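Local coordinates for GrpU microcompartment shell protein (Pectobacterium wasabiae, PDB 4OLP) that forms six-chain units that probably help build the shell of a glycyl-radical propanediol microcompartment, and has an iron-sulfur cluster site probably used in electron transport, at residues S23-R28 against A61-F66; M31-A36 against F79-A84; I40-P45 against T74-F79. One frame throughout, in Å; residues are numbered along the deposited sequence.

Contact 1 (S23-R28 against A61-F66); sequences SESRNR and AVSEIF
The guanidinium of R28 reaches across to strand 60-65, an outermost strand within this chain of the antiparallel sheet of the BMC shell-protein subunit, and hydrogen-bonds to its main chain. R28 NH2 donates to V62 O over 2.9 Å. The approach runs nearly along the C=O axis, but the N-H points off line at 135° and the oxygen lies 27° out of the guanidinium plane. Bends at chi2 and chi3 of R28 bring the tip to this carbonyl. S25 OG sits 3.3 Å above one face of the same guanidinium, offset toward its rim, and the turn joining the two residues is closed by R28 N to S25 O at 2.9 Å. Next to it S25 CB rests 3.6 Å from S63 OG, while A61 CB lies near R28 O. A61 and S63 point toward segment 23-28; V62 points away and packs on A51 and A54 of helix 44-56, so the strand is covered from both sides. A neighbouring subunit adds to the polar contacts: R28 NE forms a salt bridge with E12 of that subunit, and R19 of the same subunit makes a weak hydrogen bond to S25 OG. S63 OG, anti to its own backbone N (chi1 174°), turns along the strand and donates to E64 O over 2.9 Å, standing above that carbonyl's plane.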
# COMPACT_ATOMS: atom_id res chain seq x y z
N SER B 23 12.00 -9.02 15.74
CA SER B 23 12.64 -10.06 16.54
C SER B 23 13.27 -9.45 17.80
O SER B 23 13.17 -10.02 18.89
CB SER B 23 13.68 -10.82 15.71
OG SER B 23 14.76 -9.98 15.37
N GLU B 24 13.85 -8.26 17.65
CA GLU B 24 14.52 -7.56 18.75
C GLU B 24 13.57 -7.26 19.92
O GLU B 24 13.93 -7.44 21.08
CB GLU B 24 15.11 -6.23 18.26
CG GLU B 24 16.29 -6.34 17.29
CD GLU B 24 15.96 -6.76 15.86
OE1 GLU B 24 16.88 -7.17 15.08
OE2 GLU B 24 14.77 -6.66 15.49
N SER B 25 12.36 -6.81 19.61
CA SER B 25 11.35 -6.51 20.63
C SER B 25 10.87 -7.77 21.33
O SER B 25 10.53 -7.73 22.50
CB SER B 25 10.16 -5.73 20.03
OG SER B 25 10.61 -4.66 19.22
N ARG B 26 10.80 -8.89 20.62
CA ARG B 26 10.27 -10.14 21.25
C ARG B 26 10.71 -10.52 22.67
O ARG B 26 9.88 -11.01 23.47
CB ARG B 26 10.51 -11.32 20.34
CG ARG B 26 9.48 -11.40 19.25
CD ARG B 26 9.94 -12.32 18.16
NE ARG B 26 9.16 -12.06 16.98
CZ ARG B 26 9.56 -12.34 15.76
NH1 ARG B 26 10.75 -12.90 15.56
NH2 ARG B 26 8.77 -12.03 14.73
N ASN B 27 11.99 -10.36 22.99
CA ASN B 27 12.49 -10.68 24.34
C ASN B 27 11.89 -9.78 25.40
O ASN B 27 11.70 -10.18 26.55
CB ASN B 27 14.03 -10.53 24.42
CG ASN B 27 14.80 -11.75 23.90
OD1 ASN B 27 14.26 -12.83 23.69
ND2 ASN B 27 16.10 -11.56 23.71
N ARG B 28 11.62 -8.53 25.05
CA ARG B 28 11.12 -7.59 26.07
C ARG B 28 9.82 -8.05 26.79
O ARG B 28 9.48 -7.54 27.87
CB ARG B 28 10.96 -6.19 25.45
CG ARG B 28 12.30 -5.47 25.30
CD ARG B 28 12.60 -4.99 23.89
NE ARG B 28 11.72 -3.89 23.49
CZ ARG B 28 11.88 -3.16 22.38
NH1 ARG B 28 12.88 -3.39 21.54
NH2 ARG B 28 11.02 -2.18 22.11
N ALA B 61 6.45 -2.18 28.51
CA ALA B 61 7.26 -2.43 27.36
C ALA B 61 6.43 -1.99 26.14
O ALA B 61 5.20 -2.00 26.18
CB ALA B 61 7.54 -3.90 27.32
N VAL B 62 7.09 -1.55 25.09
CA VAL B 62 6.39 -1.07 23.90
C VAL B 62 6.95 -1.70 22.66
O VAL B 62 8.13 -2.08 22.59
CB VAL B 62 6.48 0.46 23.70
CG1 VAL B 62 5.49 1.14 24.63
CG2 VAL B 62 7.90 0.97 23.92
N SER B 63 6.10 -1.77 21.65
CA SER B 63 6.53 -2.28 20.38
C SER B 63 5.57 -1.84 19.31
O SER B 63 4.40 -1.56 19.58
CB SER B 63 6.67 -3.79 20.42
OG SER B 63 6.97 -4.28 19.14
N GLU B 64 6.11 -1.74 18.11
CA GLU B 64 5.33 -1.53 16.93
C GLU B 64 4.71 -2.84 16.63
O GLU B 64 5.32 -3.88 16.85
CB GLU B 64 6.28 -1.29 15.74
CG GLU B 64 7.39 -0.25 15.94
CD GLU B 64 8.77 -0.90 15.97
OE1 GLU B 64 9.08 -1.53 17.01
OE2 GLU B 64 9.54 -0.75 14.99
N ILE B 65 3.51 -2.80 16.05
CA ILE B 65 2.87 -3.96 15.46
C ILE B 65 2.65 -3.64 13.99
O ILE B 65 2.16 -2.55 13.66
CB ILE B 65 1.52 -4.23 16.16
CG1 ILE B 65 1.71 -4.47 17.66
CG2 ILE B 65 0.79 -5.41 15.54
CD1 ILE B 65 2.62 -5.63 18.02
N PHE B 66 3.02 -4.60 13.12
CA PHE B 66 3.00 -4.40 11.65
C PHE B 66 1.63 -4.62 10.96
O PHE B 66 1.40 -5.58 10.19
CB PHE B 66 4.06 -5.30 11.02
CG PHE B 66 5.45 -5.01 11.49
CD1 PHE B 66 5.96 -3.71 11.42
CD2 PHE B 66 6.25 -6.02 11.98
CE1 PHE B 66 7.25 -3.43 11.84
CE2 PHE B 66 7.54 -5.75 12.40
CZ PHE B 66 8.04 -4.46 12.33

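Contact 2 (M31-A36 against F79-A84); sequences MVRIDA and FGEVAA
D35 leaves the backbone with CG anti to its carbonyl carbon (chi1 -71°), which lays the side chain against the turn from strand 74-80 into helix 82-92. Its CB meets V82 CG2 at 3.4 Å, the two side chains crossing at about a right angle. CG is about equally far from that methyl and from E81 CA. At the tip the two oxygens part company: OD2 faces E81, 3.4 Å from its CA and close to its CB and CG, whereas OD1 turns to R33. The R33 chain, extended from CG to NE, grips this one oxygen side-on, with NE at 2.9 Å from D35 OD1 and NH1 at 3.1 Å from it. OD1 lies in the guanidinium plane; it receives NH1 on its syn lone pair, whereas NE meets it from above the carboxylate plane. This salt bridge ties R33 to D35 and probably offsets the carboxylate's charge close to E81, the N-cap residue of the helix. The backbone beneath forms a classic beta bulge, D35 and A36 both facing G80. A36 N donates to G80 O over 3.0 Å and almost straight (164°), G80 N returns to A36 O at 3.2 Å, and D35 N makes a weak, bent bond to G80 O. Before the bulge, I34 and F79 lie side by side and point the same way, I34 CG1 4.0 Å from F79 CB; L29 touches both, and P9 also packs on I34. V32 extends this apolar row, its CG1 near F79 CB and its side chain on A61 of strand 60-65.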
# COMPACT_ATOMS: atom_id res chain seq x y z
N MET B 31 10.51 -9.87 30.06
CA MET B 31 11.16 -9.06 31.05
C MET B 31 10.11 -8.27 31.79
O MET B 31 10.44 -7.52 32.69
CB MET B 31 12.20 -8.12 30.39
CG MET B 31 13.31 -8.86 29.63
SD MET B 31 14.36 -7.87 28.53
CE MET B 31 15.32 -6.94 29.73
N VAL B 32 8.83 -8.46 31.46
CA VAL B 32 7.76 -7.63 32.05
C VAL B 32 6.47 -8.42 32.31
O VAL B 32 6.12 -9.32 31.53
CB VAL B 32 7.46 -6.40 31.18
CG1 VAL B 32 6.46 -6.73 30.08
CG2 VAL B 32 6.97 -5.26 32.01
N ARG B 33 5.81 -8.14 33.43
CA ARG B 33 4.58 -8.84 33.77
C ARG B 33 3.41 -8.35 32.91
O ARG B 33 3.03 -7.19 32.97
CB ARG B 33 4.22 -8.56 35.20
CG ARG B 33 2.84 -9.03 35.59
CD ARG B 33 2.66 -8.89 37.07
NE ARG B 33 1.25 -9.12 37.38
CZ ARG B 33 0.78 -9.57 38.53
NH1 ARG B 33 -0.52 -9.73 38.62
NH2 ARG B 33 1.59 -9.89 39.55
N ILE B 34 2.82 -9.23 32.10
CA ILE B 34 1.83 -8.73 31.18
C ILE B 34 0.42 -8.99 31.63
O ILE B 34 -0.21 -9.97 31.21
CB ILE B 34 2.08 -9.27 29.77
CG1 ILE B 34 3.48 -8.86 29.30
CG2 ILE B 34 1.04 -8.73 28.80
CD1 ILE B 34 3.95 -9.55 28.05
N ASP B 35 -0.06 -8.15 32.53
CA ASP B 35 -1.44 -8.23 32.97
C ASP B 35 -2.30 -7.79 31.80
O ASP B 35 -3.37 -8.36 31.55
CB ASP B 35 -1.71 -7.30 34.14
CG ASP B 35 -1.08 -7.73 35.41
OD1 ASP B 35 -1.13 -8.94 35.69
OD2 ASP B 35 -0.59 -6.87 36.19
N ALA B 36 -1.84 -6.77 31.08
CA ALA B 36 -2.66 -6.17 30.04
C ALA B 36 -1.84 -5.74 28.83
O ALA B 36 -0.62 -5.56 28.91
CB ALA B 36 -3.39 -4.98 30.62
N PHE B 79 2.71 -3.18 26.78
CA PHE B 79 2.61 -4.37 27.60
C PHE B 79 3.04 -4.03 28.98
O PHE B 79 4.08 -3.38 29.18
CB PHE B 79 3.54 -5.46 27.11
CG PHE B 79 3.42 -5.77 25.66
CD1 PHE B 79 4.11 -5.03 24.71
CD2 PHE B 79 2.67 -6.84 25.25
CE1 PHE B 79 4.02 -5.32 23.37
CE2 PHE B 79 2.58 -7.15 23.91
CZ PHE B 79 3.24 -6.39 22.96
N GLY B 80 2.25 -4.47 29.95
CA GLY B 80 2.62 -4.26 31.32
C GLY B 80 1.50 -4.58 32.27
O GLY B 80 0.64 -5.42 31.98
N GLU B 81 1.58 -3.93 33.42
CA GLU B 81 0.67 -4.16 34.51
C GLU B 81 -0.56 -3.28 34.30
O GLU B 81 -0.49 -2.24 33.63
CB GLU B 81 1.38 -3.81 35.80
CG GLU B 81 2.44 -4.82 36.19
CD GLU B 81 3.77 -4.18 36.60
OE1 GLU B 81 3.88 -3.77 37.75
OE2 GLU B 81 4.73 -4.07 35.79
N VAL B 82 -1.70 -3.72 34.85
CA VAL B 82 -3.00 -3.14 34.48
C VAL B 82 -2.98 -1.64 34.70
O VAL B 82 -3.48 -0.90 33.86
CB VAL B 82 -4.18 -3.73 35.28
CG1 VAL B 82 -5.49 -3.23 34.70
CG2 VAL B 82 -4.16 -5.25 35.24
N ALA B 83 -2.46 -1.22 35.85
CA ALA B 83 -2.42 0.20 36.21
C ALA B 83 -1.63 1.00 35.20
O ALA B 83 -2.12 2.01 34.66
CB ALA B 83 -1.80 0.36 37.59
N ALA B 84 -0.43 0.51 34.90
CA ALA B 84 0.49 1.17 33.99
C ALA B 84 -0.08 1.27 32.57
O ALA B 84 -0.03 2.34 31.94
CB ALA B 84 1.80 0.41 33.97

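Contact 3 (I40-P45 against T74-F79); sequences IMLPVP and TTLAIF
Peptide groups are the flat elements here, and they meet mostly end to end: L76 N points at I40 O (2.9 Å), I40 N at L76 O (3.1 Å) and L42 N at T74 O (2.8 Å), each donor nearly on the C=O axis. The fourth bond differs, T74 N reaching L42 O at 2.9 Å from 28° above the carbonyl plane. I40-L76 and L42-T74 are thus hydrogen-bonded pairs of an antiparallel ladder, with the non-hydrogen-bonded pair M41-T75 between them. The short strand axes run at 135°, well off strict antiparallel. On the face holding I40, L42, T74 and L76, L42 CD1 meets L76 CD2 tip to tip at 4.0 Å, the two side chains crossing obliquely, and I40 CG2 lies 4.2 Å from L76 CB. On the other face M41 CG passes 3.4 Å from T75 OG1 before the side chain bends at chi3. Two further subunits pack here, V44 and P45 of one chain meeting T75 and M41 of the next. Helices 44-56 and 82-92 cover the face of I40, L42, T74 and L76: I40 packs on M89 and I92, L76 on L47 and A51, while strand 60-65 flanks strand 74-80 on its other edge.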
# COMPACT_ATOMS: atom_id res chain seq x y z
N ILE B 40 -3.13 0.71 20.35
CA ILE B 40 -3.63 1.98 19.87
C ILE B 40 -3.01 2.31 18.52
O ILE B 40 -1.82 2.05 18.29
CB ILE B 40 -3.40 3.09 20.91
CG1 ILE B 40 -3.89 4.44 20.38
CG2 ILE B 40 -1.94 3.15 21.32
CD1 ILE B 40 -4.34 5.39 21.47
N MET B 41 -3.83 2.84 17.61
CA MET B 41 -3.36 3.19 16.27
C MET B 41 -2.96 4.65 16.21
O MET B 41 -3.75 5.53 16.56
CB MET B 41 -4.41 2.85 15.23
CG MET B 41 -4.38 1.38 14.91
SD MET B 41 -5.28 0.94 13.42
CE MET B 41 -6.88 1.67 13.75
N LEU B 42 -1.72 4.90 15.82
CA LEU B 42 -1.13 6.24 15.92
C LEU B 42 -0.39 6.60 14.65
O LEU B 42 0.17 5.71 14.00
CB LEU B 42 -0.13 6.28 17.06
CG LEU B 42 -0.69 6.26 18.47
CD1 LEU B 42 0.42 5.97 19.49
CD2 LEU B 42 -1.38 7.57 18.80
N PRO B 43 -0.38 7.91 14.30
CA PRO B 43 0.54 8.37 13.25
C PRO B 43 1.97 8.18 13.73
O PRO B 43 2.21 8.08 14.94
CB PRO B 43 0.21 9.87 13.10
CG PRO B 43 -1.06 10.11 13.85
CD PRO B 43 -1.15 9.03 14.88
N VAL B 44 2.93 8.13 12.81
CA VAL B 44 4.24 7.65 13.24
C VAL B 44 4.96 8.62 14.18
O VAL B 44 5.63 8.16 15.10
CB VAL B 44 5.15 7.11 12.08
CG1 VAL B 44 4.36 6.85 10.81
CG2 VAL B 44 6.37 8.00 11.83
N PRO B 45 4.80 9.94 14.01
CA PRO B 45 5.49 10.80 15.00
C PRO B 45 5.01 10.54 16.43
O PRO B 45 5.83 10.37 17.33
CB PRO B 45 5.12 12.21 14.55
CG PRO B 45 4.97 12.08 13.08
CD PRO B 45 4.32 10.73 12.87
N THR B 74 0.10 3.54 12.07
CA THR B 74 0.40 2.11 12.42
C THR B 74 -0.04 1.82 13.87
O THR B 74 -0.75 2.66 14.45
CB THR B 74 1.89 1.74 12.15
OG1 THR B 74 2.13 0.36 12.48
CG2 THR B 74 2.86 2.62 12.94
N THR B 75 0.37 0.67 14.45
CA THR B 75 -0.10 0.27 15.79
C THR B 75 1.01 0.13 16.82
O THR B 75 2.06 -0.47 16.56
CB THR B 75 -0.86 -1.06 15.73
OG1 THR B 75 -1.87 -0.94 14.74
CG2 THR B 75 -1.52 -1.39 17.07
N LEU B 76 0.76 0.72 17.99
CA LEU B 76 1.65 0.61 19.13
C LEU B 76 1.00 -0.35 20.11
O LEU B 76 -0.23 -0.32 20.29
CB LEU B 76 1.82 1.97 19.81
CG LEU B 76 2.71 2.05 21.05
CD1 LEU B 76 4.18 1.75 20.78
CD2 LEU B 76 2.57 3.43 21.66
N ALA B 77 1.82 -1.21 20.70
CA ALA B 77 1.35 -2.14 21.70
C ALA B 77 2.08 -1.79 22.96
O ALA B 77 3.27 -1.57 22.91
CB ALA B 77 1.64 -3.57 21.27
N ILE B 78 1.35 -1.72 24.08
CA ILE B 78 1.90 -1.39 25.38
C ILE B 78 1.63 -2.57 26.30
O ILE B 78 0.49 -2.95 26.53
CB ILE B 78 1.25 -0.12 25.92
CG1 ILE B 78 1.85 1.07 25.22
CG2 ILE B 78 1.51 0.09 27.40
CD1 ILE B 78 0.83 2.16 24.95
N PHE B 79 2.71 -3.18 26.78
CA PHE B 79 2.61 -4.37 27.60
C PHE B 79 3.04 -4.03 28.98
O PHE B 79 4.08 -3.38 29.18
CB PHE B 79 3.54 -5.46 27.11
CG PHE B 79 3.42 -5.77 25.66
CD1 PHE B 79 4.11 -5.03 24.71
CD2 PHE B 79 2.67 -6.84 25.25
CE1 PHE B 79 4.02 -5.32 23.37
CE2 PHE B 79 2.58 -7.15 23.91
CZ PHE B 79 3.24 -6.39 22.96

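From the N terminus the chain opens the three contacts in order at 23-28, 31-36 and 40-45. Contact 1 closes first, when the chain returns after helix 44-56 as strand 60-65. Contact 3 closes next at 74-79 and contact 2 last at 79-84, so the span of contact 3 lies wholly within that of contact 2, and contact 1 crosses both. F79 belongs to contacts 2 and 3, whose centres are about 17 Å apart at opposite ends of the 36-42/74-80 strand pair. Strands 60-65 and 74-80 are sheet neighbours, so contact 1 meets the others through probable hydrogen bonds A61 N to F79 O and I65 N to T75 O; together the three tie segment 23-28, the sheet and the start of helix 82-92.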